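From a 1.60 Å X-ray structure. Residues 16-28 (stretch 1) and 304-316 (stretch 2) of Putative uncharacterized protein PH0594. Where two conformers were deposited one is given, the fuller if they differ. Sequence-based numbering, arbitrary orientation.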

# COMPACT_ATOMS: atom_id res chain seq x y z
N TYR A 16 -23.13 -26.88 -1.98
CA TYR A 16 -23.15 -27.55 -0.71
C TYR A 16 -24.12 -26.75 0.21
O TYR A 16 -23.94 -25.56 0.45
CB TYR A 16 -21.83 -27.64 -0.09
CG TYR A 16 -20.87 -28.42 -0.89
CD1 TYR A 16 -19.98 -27.83 -1.77
CD2 TYR A 16 -20.85 -29.83 -0.79
CE1 TYR A 16 -19.14 -28.63 -2.52
CE2 TYR A 16 -19.99 -30.57 -1.60
CZ TYR A 16 -19.16 -29.98 -2.44
OH TYR A 16 -18.29 -30.78 -3.20
N LEU A 17 -25.13 -27.43 0.68
CA LEU A 17 -26.13 -26.80 1.52
C LEU A 17 -25.96 -27.19 3.00
O LEU A 17 -25.67 -28.37 3.35
CB LEU A 17 -27.55 -27.18 1.14
CG LEU A 17 -28.03 -26.97 -0.30
CD1 LEU A 17 -29.50 -27.33 -0.41
CD2 LEU A 17 -27.65 -25.56 -0.78
N SER A 18 -26.24 -26.22 3.86
CA SER A 18 -26.14 -26.46 5.32
C SER A 18 -27.02 -25.52 6.13
O SER A 18 -27.59 -24.54 5.61
CB SER A 18 -24.71 -26.26 5.80
OG SER A 18 -24.29 -24.90 5.63
N ASP A 19 -27.21 -25.88 7.41
CA ASP A 19 -27.79 -24.94 8.44
C ASP A 19 -29.24 -24.52 8.07
O ASP A 19 -29.53 -23.33 8.01
CB ASP A 19 -26.88 -23.79 8.77
CG ASP A 19 -27.15 -23.13 10.20
OD1 ASP A 19 -28.03 -23.72 10.87
OD2 ASP A 19 -26.41 -22.15 10.42
N PRO A 20 -30.14 -25.45 7.81
CA PRO A 20 -31.52 -25.14 7.54
C PRO A 20 -32.22 -24.53 8.79
O PRO A 20 -32.12 -25.07 9.87
CB PRO A 20 -32.12 -26.47 7.15
CG PRO A 20 -31.34 -27.44 7.94
CD PRO A 20 -29.96 -26.93 7.92
N ARG A 21 -33.02 -23.51 8.56
CA ARG A 21 -33.80 -22.80 9.60
C ARG A 21 -35.13 -22.52 9.05
O ARG A 21 -35.28 -22.17 7.85
CB ARG A 21 -33.09 -21.50 9.99
CG ARG A 21 -31.66 -21.65 10.48
CD ARG A 21 -31.70 -22.19 11.91
NE ARG A 21 -30.38 -22.60 12.28
CZ ARG A 21 -29.97 -22.82 13.49
NH1 ARG A 21 -30.79 -22.54 14.49
NH2 ARG A 21 -28.71 -23.22 13.65
N THR A 22 -36.18 -22.59 9.88
CA THR A 22 -37.48 -22.27 9.39
C THR A 22 -38.30 -21.52 10.51
O THR A 22 -38.12 -21.81 11.66
CB THR A 22 -38.31 -23.48 8.87
OG1 THR A 22 -39.54 -23.05 8.28
CG2 THR A 22 -38.72 -24.43 9.98
N ARG A 23 -39.05 -20.50 10.09
CA ARG A 23 -40.02 -19.79 10.99
C ARG A 23 -41.15 -19.43 10.10
O ARG A 23 -41.01 -18.95 8.99
CB ARG A 23 -39.49 -18.57 11.82
CG ARG A 23 -38.28 -18.70 12.81
CD ARG A 23 -38.46 -19.00 14.32
N LYS A 24 -42.37 -19.76 10.52
CA LYS A 24 -43.47 -19.56 9.62
C LYS A 24 -43.51 -20.16 8.20
O LYS A 24 -43.43 -21.35 7.97
CB LYS A 24 -43.74 -18.02 9.64
CG LYS A 24 -43.48 -17.45 11.08
CD LYS A 24 -43.94 -16.03 11.35
CE LYS A 24 -44.75 -15.89 12.64
NZ LYS A 24 -44.22 -16.49 13.89
N ASN A 25 -43.75 -19.29 7.22
CA ASN A 25 -43.74 -19.64 5.82
C ASN A 25 -42.31 -19.58 5.15
O ASN A 25 -42.22 -19.85 3.93
CB ASN A 25 -44.66 -18.68 5.04
CG ASN A 25 -44.23 -17.17 5.18
OD1 ASN A 25 -44.14 -16.48 4.15
ND2 ASN A 25 -43.93 -16.66 6.43
N LEU A 26 -41.31 -19.24 5.95
CA LEU A 26 -39.92 -19.04 5.39
C LEU A 26 -38.96 -20.20 5.77
O LEU A 26 -39.09 -20.80 6.86
CB LEU A 26 -39.31 -17.74 5.90
CG LEU A 26 -40.04 -16.45 5.45
CD1 LEU A 26 -39.54 -15.25 6.29
CD2 LEU A 26 -39.89 -16.22 3.94
N VAL A 27 -38.02 -20.48 4.85
CA VAL A 27 -36.90 -21.35 5.09
C VAL A 27 -35.65 -20.57 4.79
O VAL A 27 -35.66 -19.80 3.79
CB VAL A 27 -37.10 -22.54 4.17
CG1 VAL A 27 -36.01 -23.60 4.34
CG2 VAL A 27 -38.45 -23.14 4.53
N ALA A 28 -34.60 -20.71 5.60
CA ALA A 28 -33.30 -20.13 5.27
C ALA A 28 -32.29 -21.24 5.35
O ALA A 28 -32.46 -22.22 6.09
CB ALA A 28 -32.88 -19.00 6.20
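Stretch 2 (304-316) MGFDADERLIYLK

Stretch 2 packs on stretch 1 as one β-hairpin beside another, through an apolar cluster at one end and aspartate side chains that accept hydrogen bonds from the opposing backbone toward the turns. In stretch 2, strands 304-308 and 312-316 are extended and joined by a loop; their pairing is fixed by Asp-307 N to Ile-313 O and Ile-313 N to Asp-307 O, both 3.0 Å, and by Leu-315 N to Gly-305 O at 2.9 Å. Stretch 1 reverses through a type II' turn from Arg-23 to Leu-26.

The axis of strand 304-308 runs nearly parallel to that of strand 16-23, at 11° and a closest approach of 5.6 Å. Strand 312-316 runs antiparallel to it, at 169° and 7.3 Å. The register follows from the CA-CA distances: Pro-20 to Phe-306 5.9 Å, Arg-21 to Asp-307 5.4 Å, Arg-23 to Asp-309 5.4 Å and Lys-24 to Glu-310 5.1 Å. No backbone-to-backbone hydrogen bond links the stretches, so this is not ordinary sheet pairing.

Instead, two aspartates whose CA-to-CB bonds point toward stretch 1 reach its amides. Asp-307 OD2 accepts from Thr-22 N at 2.9 Å, with an N-H...acceptor angle of 157°, and Asp-309 OD2 accepts from Lys-24 N at 3.0 Å and 170°. The two-residue step matches on both sides, consistent with the shared direction of the strands. Water 1 adds a bridge, accepting from Arg-21 NH1 at 3.1 Å and donating to Asp-307 OD2 at 3.0 Å.

The apolar part rests on Ile-313 and Leu-315, both directed toward stretch 1. Ile-313 CD1 lies 3.6 Å from Pro-20 CB and 3.8 Å from Val-27 CG1, so it touches both strands of the first hairpin. Leu-315 CD1 is 3.8 Å from Pro-20 CD, while its CD2 is 3.8 Å from Leu-17 CB. Gly-305 leaves room for the proline ring: Pro-20 CG comes to 3.7 Å from Gly-305 C, and an ideal CB on the glycine would fall 3.2 Å from Pro-20 CD, a tight approach.

Near the turns, Thr-22 CG2 approaches Arg-311 O at 3.4 Å. Water 2 donates to Thr-22 OG1 and Lys-24 O and accepts from Arg-311 N, each at 2.8 Å, tying the loop of stretch 2 to stretch 1. Together the contacts bury 772 Å², summed over both sides.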

# COMPACT_ATOMS: atom_id res chain seq x y z
N MET A 304 -29.10 -34.68 7.19
CA MET A 304 -28.00 -33.96 7.64
C MET A 304 -28.32 -32.78 8.54
O MET A 304 -27.45 -32.31 9.29
CB MET A 304 -27.25 -33.46 6.42
CG MET A 304 -26.67 -34.56 5.62
SD MET A 304 -25.50 -35.57 6.55
CE MET A 304 -24.16 -34.52 6.98
N GLY A 305 -29.55 -32.33 8.52
CA GLY A 305 -29.96 -31.13 9.28
C GLY A 305 -31.42 -30.97 9.08
O GLY A 305 -32.09 -31.54 8.12
N PHE A 306 -32.07 -30.33 10.05
CA PHE A 306 -33.48 -30.13 9.96
C PHE A 306 -33.90 -28.95 10.91
O PHE A 306 -33.11 -28.48 11.76
CB PHE A 306 -34.28 -31.40 10.26
CG PHE A 306 -34.05 -31.97 11.68
CD1 PHE A 306 -33.03 -32.89 11.91
CD2 PHE A 306 -34.76 -31.49 12.75
CE1 PHE A 306 -32.76 -33.32 13.18
CE2 PHE A 306 -34.43 -31.90 14.06
CZ PHE A 306 -33.44 -32.84 14.24
N ASP A 307 -35.08 -28.45 10.66
CA ASP A 307 -35.69 -27.43 11.55
C ASP A 307 -37.14 -27.49 11.42
O ASP A 307 -37.75 -27.96 10.42
CB ASP A 307 -35.18 -26.02 11.26
CG ASP A 307 -35.33 -25.04 12.48
OD1 ASP A 307 -35.56 -25.48 13.66
OD2 ASP A 307 -35.27 -23.79 12.32
N ALA A 308 -37.84 -27.03 12.49
CA ALA A 308 -39.21 -27.12 12.51
C ALA A 308 -39.82 -25.92 13.32
O ALA A 308 -39.29 -25.47 14.36
CB ALA A 308 -39.63 -28.41 13.28
N ASP A 309 -40.87 -25.49 12.80
CA ASP A 309 -41.61 -24.36 13.45
C ASP A 309 -43.05 -24.55 13.00
O ASP A 309 -43.66 -25.51 13.46
CB ASP A 309 -41.07 -22.94 13.21
CG ASP A 309 -41.97 -21.86 13.93
OD1 ASP A 309 -42.15 -22.00 15.16
OD2 ASP A 309 -42.49 -20.99 13.21
N GLU A 310 -43.59 -23.73 12.11
CA GLU A 310 -44.82 -24.10 11.48
C GLU A 310 -44.70 -25.14 10.45
O GLU A 310 -45.68 -25.90 10.12
CB GLU A 310 -45.57 -22.88 10.90
CG GLU A 310 -45.90 -21.86 12.00
CD GLU A 310 -46.66 -20.61 11.53
OE1 GLU A 310 -46.80 -20.38 10.29
OE2 GLU A 310 -47.12 -19.87 12.44
N ARG A 311 -43.53 -25.21 9.84
CA ARG A 311 -43.29 -26.19 8.78
C ARG A 311 -42.08 -27.04 9.22
O ARG A 311 -41.35 -26.65 10.10
CB ARG A 311 -42.93 -25.45 7.48
CG ARG A 311 -44.10 -24.60 6.91
CD ARG A 311 -45.36 -25.43 6.63
NE ARG A 311 -45.60 -25.70 5.21
CZ ARG A 311 -45.87 -24.75 4.29
NH1 ARG A 311 -45.91 -23.44 4.62
NH2 ARG A 311 -46.08 -25.11 3.02
N LEU A 312 -42.00 -28.23 8.70
CA LEU A 312 -40.81 -29.09 8.94
C LEU A 312 -39.99 -29.21 7.60
O LEU A 312 -40.49 -29.70 6.58
CB LEU A 312 -41.16 -30.49 9.43
CG LEU A 312 -40.04 -31.57 9.57
CD1 LEU A 312 -38.91 -31.11 10.51
CD2 LEU A 312 -40.71 -32.86 9.98
N ILE A 313 -38.72 -28.84 7.73
CA ILE A 313 -37.81 -28.92 6.57
C ILE A 313 -36.55 -29.66 6.98
O ILE A 313 -36.16 -29.64 8.18
CB ILE A 313 -37.53 -27.55 6.02
CG1 ILE A 313 -37.06 -26.58 7.06
CG2 ILE A 313 -38.77 -26.99 5.30
CD1 ILE A 313 -35.66 -26.16 7.08
N TYR A 314 -35.93 -30.28 5.99
CA TYR A 314 -34.71 -31.02 6.27
C TYR A 314 -33.85 -31.17 5.04
O TYR A 314 -34.29 -31.15 3.91
CB TYR A 314 -35.09 -32.40 6.87
CG TYR A 314 -36.04 -33.26 6.09
CD1 TYR A 314 -37.41 -33.17 6.34
CD2 TYR A 314 -35.60 -34.19 5.14
CE1 TYR A 314 -38.30 -33.95 5.67
CE2 TYR A 314 -36.50 -35.01 4.44
CZ TYR A 314 -37.86 -34.92 4.76
OH TYR A 314 -38.74 -35.70 4.11
N LEU A 315 -32.58 -31.39 5.31
CA LEU A 315 -31.60 -31.65 4.24
C LEU A 315 -31.35 -33.16 4.19
O LEU A 315 -31.03 -33.75 5.23
CB LEU A 315 -30.28 -30.97 4.59
CG LEU A 315 -30.10 -29.47 4.48
CD1 LEU A 315 -28.79 -28.92 4.95
CD2 LEU A 315 -30.35 -29.02 2.99
N LYS A 316 -31.48 -33.77 3.00
CA LYS A 316 -31.31 -35.20 2.81
C LYS A 316 -30.15 -35.38 1.80
O LYS A 316 -30.18 -34.76 0.70
CB LYS A 316 -32.56 -35.84 2.31
CG LYS A 316 -32.36 -37.38 2.02
CD LYS A 316 -33.21 -37.92 0.91
CE LYS A 316 -34.70 -37.74 1.12
NZ LYS A 316 -35.51 -38.45 0.07
O HOH W 1 -33.90 -22.32 14.48
O HOH W 2 -41.92 -22.95 9.68